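Local coordinates for protein putative metal-dependent phosphoesterase (Bifidobacterium adolescentis ATCC 15703, PDB 3E0F) that probably acts as a metal-dependent phosphoesterase of the PHP family, hydrolysing phosphoester bonds at a site that holds zinc and iron ions and also binds AMP, at residues Val22-Thr27 with Ala48-Thr53; Lys115-Arg120 with Lys175-Thr180; Trp233-Pro238 with Leu271-Thr276. All blocks are in the same frame, centred on the assembly; numbering follows the deposited sequence.

The three contacts follow in series along the chain, and none nests in or crosses another. Contact 1 closes first. It brings the loop after strand 15-19 onto the end of strand 44-50, beside the zinc ion, with helix 30-39 in the intervening chain. Contact 2 closes a longer excursion. It lays the loop 175-180 on the end part of helix 97-121, near Arg113 and Arg146, which bind AMP. Contact 3 comes last and joins the loops that follow strands 229-233 and 255-258. Contact 1 supplies two zinc ligands, and contact 3 comes near the iron ions through His234. Their centres are about 18 Å apart. Contact 2 lies about 30 Å from contact 3, centre to centre.

Contact 1: residues Val22-Thr27 with Ala48-Thr53; sequences VFSDGT and ADHDTT. With ZN (zinc ion), chain B.
Ser24 and Asp25 both turn their side chains into the space between backbone N and carbonyl carbon, with chi1 near 58° and 56°. Ser24 OG is thereby set against Asp49, and the end of Asp25 is brought beside His50. Ser24 OG donates a short hydrogen bond to Asp49 OD1 at 2.6 Å. It meets that oxygen on its anti side and well out of the carboxylate plane. The same OG also accepts a weak bond from His50 N at 3.4 Å. One buried hydroxyl thus joins a side chain and the next backbone. Through it Ser24 may steady the backbone at the zinc ligand His50. Asp49 OD2 is held separately by Thr21.

Asp25 and His50 meet through the zinc ion. Asp25 OD2 lies 2.1 Å from the zinc, and His50 NE2 is also 2.1 Å away. Asp25 OD1 lies at a longer 2.8 Å from the zinc, so the carboxylate binds mainly through OD2. The carboxylate sits at the edge of the imidazole, near its plane, while the two planes stand 76° apart. Asp25 OD2 and His50 NE2 are close because they share the metal and not through a hydrogen bond. His263 is a further zinc ligand.

Farther from the metal, Thr52 CG2 rests 3.8 Å from Phe23 O. A water joins Phe23 O, weakly, to Thr52 OG1, which also bonds to Ala54 N. Metal ligands on loops and strand ends at one mouth of the barrel, with iron close to the zinc, are typical of the multinuclear site of PHP phosphoesterases.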
loop_
_atom_site.group_PDB
_atom_site.type_symbol
_atom_site.label_atom_id
_atom_site.label_comp_id
_atom_site.label_asym_id
_atom_site.label_seq_id
_atom_site.Cartn_x
_atom_site.Cartn_y
_atom_site.Cartn_z
ATOM N N VAL A 22 11.638 -1.658 0.470
ATOM C CA VAL A 22 12.111 -3.009 0.184
ATOM C C VAL A 22 11.444 -4.088 1.011
ATOM O O VAL A 22 11.518 -5.257 0.650
ATOM C CB VAL A 22 13.636 -3.157 0.430
ATOM C CG1 VAL A 22 14.401 -2.527 -0.700
ATOM C CG2 VAL A 22 14.035 -2.599 1.816
ATOM N N PHE A 23 10.841 -3.716 2.126
ATOM C CA PHE A 23 10.060 -4.666 2.918
ATOM C C PHE A 23 8.734 -5.115 2.284
ATOM O O PHE A 23 8.051 -5.967 2.842
ATOM C CB PHE A 23 9.815 -4.107 4.296
ATOM C CG PHE A 23 11.025 -4.141 5.156
ATOM C CD1 PHE A 23 11.435 -5.342 5.750
ATOM C CD2 PHE A 23 11.768 -2.995 5.371
ATOM C CE1 PHE A 23 12.551 -5.387 6.542
ATOM C CE2 PHE A 23 12.892 -3.029 6.161
ATOM C CZ PHE A 23 13.289 -4.241 6.756
ATOM N N SER A 24 8.374 -4.513 1.147
ATOM C CA SER A 24 7.362 -5.039 0.240
ATOM C C SER A 24 7.904 -4.851 -1.183
ATOM O O SER A 24 8.883 -5.494 -1.540
ATOM C CB SER A 24 5.958 -4.433 0.478
ATOM O OG SER A 24 5.905 -3.015 0.370
ATOM N N ASP A 25 7.329 -3.951 -1.978
ATOM C CA ASP A 25 7.680 -3.847 -3.398
ATOM C C ASP A 25 8.276 -2.519 -3.821
ATOM O O ASP A 25 8.335 -2.232 -5.014
ATOM C CB ASP A 25 6.466 -4.142 -4.271
ATOM C CG ASP A 25 5.274 -3.237 -3.960
ATOM O OD1 ASP A 25 5.347 -2.425 -3.023
ATOM O OD2 ASP A 25 4.242 -3.374 -4.646
ATOM N N GLY A 26 8.733 -1.722 -2.864
ATOM C CA GLY A 26 9.520 -0.532 -3.172
ATOM C C GLY A 26 10.976 -0.901 -3.369
ATOM O O GLY A 26 11.365 -2.017 -3.102
ATOM N N THR A 27 11.789 0.036 -3.861
ATOM C CA THR A 27 13.182 -0.266 -4.163
ATOM C C THR A 27 14.167 0.285 -3.132
ATOM O O THR A 27 15.340 -0.023 -3.216
ATOM C CB THR A 27 13.594 0.244 -5.557
ATOM O OG1 THR A 27 13.511 1.675 -5.585
ATOM C CG2 THR A 27 12.710 -0.380 -6.627
ATOM N N ALA A 48 4.101 2.345 4.355
ATOM C CA ALA A 48 2.804 1.714 4.012
ATOM C C ALA A 48 3.001 0.434 3.190
ATOM O O ALA A 48 2.404 0.249 2.118
ATOM C CB ALA A 48 1.876 2.714 3.271
ATOM N N ASP A 49 3.837 -0.455 3.707
ATOM C CA ASP A 49 4.213 -1.655 2.975
ATOM C C ASP A 49 3.071 -2.643 2.999
ATOM O O ASP A 49 2.303 -2.656 3.934
ATOM C CB ASP A 49 5.509 -2.296 3.532
ATOM C CG ASP A 49 6.784 -1.523 3.127
ATOM O OD1 ASP A 49 6.932 -1.187 1.928
ATOM O OD2 ASP A 49 7.635 -1.260 4.005
ATOM N N HIS A 50 2.978 -3.448 1.941
ATOM C CA HIS A 50 1.970 -4.480 1.826
ATOM C C HIS A 50 2.050 -5.513 2.918
ATOM O O HIS A 50 3.075 -6.172 3.062
ATOM C CB HIS A 50 2.060 -5.215 0.499
ATOM C CG HIS A 50 1.872 -4.337 -0.678
ATOM N ND1 HIS A 50 0.644 -3.828 -1.028
ATOM C CD2 HIS A 50 2.759 -3.843 -1.572
ATOM C CE1 HIS A 50 0.773 -3.085 -2.110
ATOM N NE2 HIS A 50 2.045 -3.074 -2.459
ATOM N N ASP A 51 0.949 -5.604 3.685
ATOM C CA ASP A 51 0.634 -6.720 4.579
ATOM C C ASP A 51 1.748 -7.015 5.547
ATOM O O ASP A 51 2.071 -8.161 5.796
ATOM C CB ASP A 51 0.231 -7.945 3.746
ATOM C CG ASP A 51 -0.930 -7.624 2.774
ATOM O OD1 ASP A 51 -2.066 -7.365 3.222
ATOM O OD2 ASP A 51 -0.702 -7.564 1.558
ATOM N N THR A 52 2.340 -5.958 6.090
ATOM C CA THR A 52 3.481 -6.107 6.977
ATOM C C THR A 52 3.768 -4.880 7.808
ATOM O O THR A 52 3.431 -3.750 7.435
ATOM C CB THR A 52 4.800 -6.462 6.223
ATOM O OG1 THR A 52 5.786 -6.806 7.200
ATOM C CG2 THR A 52 5.341 -5.290 5.375
ATOM N N THR A 53 4.416 -5.131 8.944
ATOM C CA THR A 53 4.996 -4.088 9.754
ATOM C C THR A 53 6.530 -4.272 9.833
ATOM O O THR A 53 7.164 -3.691 10.702
ATOM C CB THR A 53 4.384 -4.090 11.172
ATOM O OG1 THR A 53 4.722 -5.310 11.819
ATOM C CG2 THR A 53 2.842 -3.937 11.123
HETATM ZN ZN ZN B . 2.841 -1.863 -4.031
HETATM O O HOH W 1 7.055 -8.391 5.024
#

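Contact 2: residues Lys115-Arg120 with Lys175-Thr180; sequences KRMVER and KYYIPT
Arg120 spreads its guanidinium over Ile178, whose CG1 lies 3.4 Å above the plane on one face, off-centre, near the edge of the group. A second guanidinium, that of Arg116, has Ile178 CD1 over one of its faces. The Tyr176 ring has Arg120 at its edge, through CB and the backbone O near the ring plane. One face of that ring carries Lys175 CG over its centre, 3.8 Å above it. Tyr177 is met obliquely by Met117, a selenomethionine in this crystal. Its SE lies 5.3 Å from the centroid of the Tyr177 ring in a Met-aromatic contact.

Ile178 is the wedge between the two arginines. Its CD1 packs 3.4 Å from Arg116 CB, and its CG2 lies near the Arg116 guanidinium nitrogens. The Arg120 chain is extended from CG to NE (chi3 -165°), which carries its head past Ile178 to the loop backbone. There NH1 gives a weak, bent hydrogen bond to Lys175 O, 3.3 Å long with an angle of 130°.

Met117 covers the inner side. Its CG lies 3.4 Å from Tyr176 O and its SE 3.7 Å from Ile178 N. The bend at chi3 (56°) brings CE up against Tyr177. Ile149 of helix 146-155 touches Met117 as well. Arg113 bonds to Ile178 O and, with Arg146, touches Tyr177; both arginines bind AMP. The contact is a loop packed on a helix by aliphatic and sulfur contacts, with the arginine head groups at the more exposed margin, next to the AMP site.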
loop_
_atom_site.group_PDB
_atom_site.type_symbol
_atom_site.label_atom_id
_atom_site.label_comp_id
_atom_site.label_asym_id
_atom_site.label_seq_id
_atom_site.Cartn_x
_atom_site.Cartn_y
_atom_site.Cartn_z
ATOM N N LYS A 115 4.815 -18.182 -6.556
ATOM C CA LYS A 115 5.561 -19.337 -7.016
ATOM C C LYS A 115 4.825 -20.078 -8.131
ATOM O O LYS A 115 5.438 -20.576 -9.052
ATOM C CB LYS A 115 5.801 -20.304 -5.861
ATOM C CG LYS A 115 6.737 -19.823 -4.751
ATOM C CD LYS A 115 6.573 -20.741 -3.525
ATOM C CE LYS A 115 7.747 -20.645 -2.542
ATOM N NZ LYS A 115 7.534 -21.574 -1.382
ATOM N N ARG A 116 3.511 -20.157 -8.048
ATOM C CA ARG A 116 2.727 -20.795 -9.096
ATOM C C ARG A 116 2.797 -19.986 -10.399
ATOM O O ARG A 116 2.895 -20.575 -11.483
ATOM C CB ARG A 116 1.275 -21.049 -8.635
ATOM C CG ARG A 116 1.152 -22.243 -7.663
ATOM C CD ARG A 116 -0.294 -22.656 -7.334
ATOM N NE ARG A 116 -0.957 -21.670 -6.468
ATOM C CZ ARG A 116 -2.190 -21.167 -6.640
ATOM N NH1 ARG A 116 -2.979 -21.566 -7.653
ATOM N NH2 ARG A 116 -2.644 -20.259 -5.766
HETATM N N MSE A 117 2.764 -18.653 -10.290
HETATM C CA MSE A 117 2.946 -17.758 -11.455
HETATM C C MSE A 117 4.325 -17.913 -12.109
HETATM O O MSE A 117 4.421 -18.035 -13.324
HETATM C CB MSE A 117 2.715 -16.292 -11.075
HETATM C CG MSE A 117 1.257 -16.001 -10.799
HETATM SE SE MSE A 117 0.713 -14.141 -10.643
HETATM C CE MSE A 117 1.326 -13.418 -12.381
ATOM N N VAL A 118 5.388 -17.894 -11.306
ATOM C CA VAL A 118 6.734 -18.002 -11.838
ATOM C C VAL A 118 6.880 -19.358 -12.536
ATOM O O VAL A 118 7.420 -19.427 -13.639
ATOM C CB VAL A 118 7.771 -17.827 -10.732
ATOM C CG1 VAL A 118 9.175 -18.161 -11.235
ATOM C CG2 VAL A 118 7.716 -16.407 -10.174
ATOM N N GLU A 119 6.364 -20.425 -11.921
ATOM C CA GLU A 119 6.404 -21.752 -12.540
ATOM C C GLU A 119 5.728 -21.749 -13.919
ATOM O O GLU A 119 6.246 -22.390 -14.844
ATOM C CB GLU A 119 5.823 -22.858 -11.625
ATOM C CG GLU A 119 6.061 -24.320 -12.150
ATOM N N ARG A 120 4.616 -21.024 -14.070
ATOM C CA ARG A 120 3.956 -20.892 -15.384
ATOM C C ARG A 120 4.723 -20.037 -16.394
ATOM O O ARG A 120 4.928 -20.425 -17.535
ATOM C CB ARG A 120 2.594 -20.257 -15.236
ATOM C CG ARG A 120 1.560 -21.175 -14.730
ATOM C CD ARG A 120 0.240 -20.457 -14.706
ATOM N NE ARG A 120 -0.737 -21.164 -13.895
ATOM C CZ ARG A 120 -1.970 -20.732 -13.681
ATOM N NH1 ARG A 120 -2.382 -19.590 -14.230
ATOM N NH2 ARG A 120 -2.792 -21.457 -12.921
ATOM N N LYS A 175 -2.650 -15.252 -19.171
ATOM C CA LYS A 175 -2.826 -16.653 -18.813
ATOM C C LYS A 175 -1.905 -17.116 -17.679
ATOM O O LYS A 175 -1.993 -18.260 -17.258
ATOM C CB LYS A 175 -2.573 -17.544 -20.030
ATOM C CG LYS A 175 -1.085 -17.685 -20.414
ATOM C CD LYS A 175 -0.855 -18.817 -21.426
ATOM C CE LYS A 175 0.635 -18.905 -21.822
ATOM N NZ LYS A 175 0.987 -20.087 -22.680
ATOM N N TYR A 176 -0.988 -16.261 -17.237
ATOM C CA TYR A 176 -0.090 -16.591 -16.134
ATOM C C TYR A 176 -0.647 -16.074 -14.817
ATOM O O TYR A 176 -0.305 -16.584 -13.754
ATOM C CB TYR A 176 1.293 -15.994 -16.366
ATOM C CG TYR A 176 1.851 -16.296 -17.727
ATOM C CD1 TYR A 176 2.523 -17.478 -17.963
ATOM C CD2 TYR A 176 1.696 -15.399 -18.788
ATOM C CE1 TYR A 176 3.042 -17.769 -19.217
ATOM C CE2 TYR A 176 2.224 -15.673 -20.046
ATOM C CZ TYR A 176 2.892 -16.860 -20.246
ATOM O OH TYR A 176 3.422 -17.167 -21.458
ATOM N N TYR A 177 -1.508 -15.071 -14.890
ATOM C CA TYR A 177 -2.078 -14.493 -13.699
ATOM C C TYR A 177 -2.883 -15.513 -12.899
ATOM O O TYR A 177 -3.726 -16.220 -13.442
ATOM C CB TYR A 177 -2.970 -13.313 -14.057
ATOM C CG TYR A 177 -3.458 -12.573 -12.853
ATOM C CD1 TYR A 177 -2.613 -11.714 -12.166
ATOM C CD2 TYR A 177 -4.769 -12.718 -12.393
ATOM C CE1 TYR A 177 -3.049 -11.023 -11.056
ATOM C CE2 TYR A 177 -5.219 -12.019 -11.271
ATOM C CZ TYR A 177 -4.350 -11.177 -10.613
ATOM O OH TYR A 177 -4.744 -10.475 -9.490
ATOM N N ILE A 178 -2.582 -15.595 -11.614
ATOM C CA ILE A 178 -3.402 -16.294 -10.653
ATOM C C ILE A 178 -3.817 -15.188 -9.685
ATOM O O ILE A 178 -3.024 -14.296 -9.413
ATOM C CB ILE A 178 -2.607 -17.407 -9.940
ATOM C CG1 ILE A 178 -2.007 -18.377 -10.968
ATOM C CG2 ILE A 178 -3.508 -18.169 -8.964
ATOM C CD1 ILE A 178 -1.062 -19.399 -10.379
ATOM N N PRO A 179 -5.083 -15.161 -9.247
ATOM C CA PRO A 179 -5.444 -14.173 -8.215
ATOM C C PRO A 179 -5.105 -14.652 -6.781
ATOM O O PRO A 179 -5.170 -15.866 -6.506
ATOM C CB PRO A 179 -6.960 -14.014 -8.403
ATOM C CG PRO A 179 -7.410 -15.361 -8.941
ATOM C CD PRO A 179 -6.243 -15.957 -9.699
ATOM N N THR A 180 -4.749 -13.704 -5.898
ATOM C CA THR A 180 -4.499 -14.002 -4.480
ATOM C C THR A 180 -5.787 -13.914 -3.686
ATOM O O THR A 180 -6.516 -12.940 -3.814
ATOM C CB THR A 180 -3.544 -12.973 -3.793
ATOM O OG1 THR A 180 -2.452 -12.654 -4.649
ATOM C CG2 THR A 180 -2.998 -13.542 -2.486
#

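Contact 3: residues Trp233-Pro238 with Leu271-Thr276; sequences WHRGNP and LGENLT
Trp233 and Asn274 form the close-packed end of this contact. Asn274 CB lies 3.3 Å from Trp233 O, and its ND2 is 3.6 Å from Trp233 CB. The indole leads away from the segment, but its CD1 stays 3.5 Å from Leu275 O. The Trp233 side chain also packs on Arg242 and Leu246 of helix 239-252.

The other end is more open and polar. Arg235 NH1 makes a salt bridge to Glu273 OE1 at 2.9 Å. The oxygen offers its syn lone pair, and the guanidinium and carboxylate lie nearly coplanar, 1° apart. The bond is bent, at 134°, and OE2 is less surely placed. Glu273 is extended beyond CG (chi2 176°), which carries its carboxylate across to Arg235. OE1 also accepts from Gly270 N. A water accepts from Arg235 N at 3.0 Å; its link to Glu273 OE2 is doubtful, because that oxygen is less certain. With an alanine in place of Glu273, the Arg235 guanidinium is likely to lose its carboxylate partner and turn more freely, and Gly270 N to lose its acceptor at OE1.

His234 heads a type I turn. Gly236 N bonds to its ND1 at 2.9 Å, and Asp261 OD2, from an iron ligand, takes its NE2. Two loops that follow neighbouring parallel strands meet here, and His234 sits in the second shell of the PHP metal site.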
loop_
_atom_site.group_PDB
_atom_site.type_symbol
_atom_site.label_atom_id
_atom_site.label_comp_id
_atom_site.label_asym_id
_atom_site.label_seq_id
_atom_site.Cartn_x
_atom_site.Cartn_y
_atom_site.Cartn_z
ATOM N N TRP A 233 -6.254 12.295 -2.865
ATOM C CA TRP A 233 -5.163 12.868 -3.671
ATOM C C TRP A 233 -4.177 11.755 -3.984
ATOM O O TRP A 233 -3.281 11.417 -3.200
ATOM C CB TRP A 233 -4.505 14.053 -2.973
ATOM C CG TRP A 233 -5.468 14.953 -2.235
ATOM C CD1 TRP A 233 -5.501 15.171 -0.884
ATOM C CD2 TRP A 233 -6.535 15.737 -2.787
ATOM N NE1 TRP A 233 -6.502 16.049 -0.568
ATOM C CE2 TRP A 233 -7.145 16.423 -1.714
ATOM C CE3 TRP A 233 -7.015 15.957 -4.087
ATOM C CZ2 TRP A 233 -8.227 17.271 -1.896
ATOM C CZ3 TRP A 233 -8.077 16.814 -4.263
ATOM C CH2 TRP A 233 -8.672 17.459 -3.179
ATOM N N HIS A 234 -4.413 11.138 -5.126
ATOM C CA HIS A 234 -3.602 10.036 -5.603
ATOM C C HIS A 234 -3.685 10.059 -7.121
ATOM O O HIS A 234 -4.749 10.335 -7.691
ATOM C CB HIS A 234 -4.163 8.735 -5.051
ATOM C CG HIS A 234 -3.362 7.531 -5.405
ATOM N ND1 HIS A 234 -3.390 6.968 -6.655
ATOM C CD2 HIS A 234 -2.568 6.743 -4.654
ATOM C CE1 HIS A 234 -2.605 5.914 -6.675
ATOM N NE2 HIS A 234 -2.110 5.743 -5.467
ATOM N N ARG A 235 -2.572 9.803 -7.788
ATOM C CA ARG A 235 -2.548 9.932 -9.235
ATOM C C ARG A 235 -3.517 9.006 -9.947
ATOM O O ARG A 235 -3.943 9.307 -11.041
ATOM C CB ARG A 235 -1.151 9.771 -9.786
ATOM C CG ARG A 235 -0.598 8.349 -9.787
ATOM C CD ARG A 235 0.877 8.499 -9.840
ATOM N NE ARG A 235 1.398 8.231 -11.137
ATOM C CZ ARG A 235 2.422 8.858 -11.697
ATOM N NH1 ARG A 235 3.060 9.847 -11.093
ATOM N NH2 ARG A 235 2.797 8.477 -12.898
ATOM N N GLY A 236 -3.891 7.902 -9.337
ATOM C CA GLY A 236 -4.866 7.015 -9.964
ATOM C C GLY A 236 -6.324 7.452 -9.905
ATOM O O GLY A 236 -7.143 6.850 -10.579
ATOM N N ASN A 237 -6.651 8.476 -9.102
ATOM C CA ASN A 237 -8.030 8.974 -8.967
ATOM C C ASN A 237 -8.236 10.093 -9.919
ATOM O O ASN A 237 -7.722 11.158 -9.699
ATOM C CB ASN A 237 -8.325 9.540 -7.569
ATOM C CG ASN A 237 -8.436 8.484 -6.503
ATOM O OD1 ASN A 237 -8.704 7.318 -6.790
ATOM N ND2 ASN A 237 -8.224 8.893 -5.241
ATOM N N PRO A 238 -9.017 9.880 -10.980
ATOM C CA PRO A 238 -9.298 11.023 -11.853
ATOM C C PRO A 238 -10.139 12.140 -11.206
ATOM O O PRO A 238 -10.742 11.933 -10.163
ATOM C CB PRO A 238 -10.007 10.401 -13.041
ATOM C CG PRO A 238 -10.395 9.023 -12.616
ATOM C CD PRO A 238 -9.638 8.624 -11.442
ATOM N N LEU A 271 7.958 10.637 -4.789
ATOM C CA LEU A 271 7.788 10.889 -3.377
ATOM C C LEU A 271 7.257 12.309 -3.216
ATOM O O LEU A 271 7.815 13.252 -3.769
ATOM C CB LEU A 271 9.127 10.701 -2.656
ATOM C CG LEU A 271 9.128 10.694 -1.137
ATOM C CD1 LEU A 271 8.161 9.641 -0.609
ATOM C CD2 LEU A 271 10.549 10.452 -0.680
ATOM N N GLY A 272 6.144 12.454 -2.504
ATOM C CA GLY A 272 5.597 13.763 -2.209
ATOM C C GLY A 272 4.748 14.382 -3.289
ATOM O O GLY A 272 4.334 15.535 -3.153
ATOM N N GLU A 273 4.461 13.637 -4.360
ATOM C CA GLU A 273 3.674 14.175 -5.484
ATOM C C GLU A 273 2.230 14.457 -5.072
ATOM O O GLU A 273 1.526 15.199 -5.747
ATOM C CB GLU A 273 3.687 13.211 -6.670
ATOM C CG GLU A 273 2.920 11.884 -6.446
ATOM C CD GLU A 273 2.891 11.016 -7.694
ATOM O OE1 GLU A 273 3.724 11.245 -8.607
ATOM O OE2 GLU A 273 2.018 10.119 -7.773
ATOM N N ASN A 274 1.797 13.828 -3.980
ATOM C CA ASN A 274 0.480 14.037 -3.386
ATOM C C ASN A 274 0.605 13.836 -1.887
ATOM O O ASN A 274 1.313 12.922 -1.426
ATOM C CB ASN A 274 -0.560 13.056 -3.947
ATOM C CG ASN A 274 -1.161 13.497 -5.250
ATOM O OD1 ASN A 274 -1.113 12.759 -6.255
ATOM N ND2 ASN A 274 -1.789 14.671 -5.242
ATOM N N LEU A 275 -0.125 14.673 -1.146
ATOM C CA LEU A 275 0.049 14.807 0.294
ATOM C C LEU A 275 -1.273 14.822 1.066
ATOM O O LEU A 275 -2.338 15.123 0.522
ATOM C CB LEU A 275 0.832 16.086 0.622
ATOM C CG LEU A 275 2.171 16.312 -0.089
ATOM C CD1 LEU A 275 2.533 17.755 0.004
ATOM C CD2 LEU A 275 3.276 15.432 0.458
ATOM N N THR A 276 -1.150 14.471 2.348
ATOM C CA THR A 276 -2.167 14.678 3.364
ATOM C C THR A 276 -1.824 15.943 4.158
ATOM O O THR A 276 -0.662 16.211 4.489
ATOM C CB THR A 276 -2.184 13.467 4.262
ATOM O OG1 THR A 276 -2.281 12.333 3.417
ATOM C CG2 THR A 276 -3.372 13.490 5.319
HETATM O O HOH W 2 -0.114 9.942 -6.126
#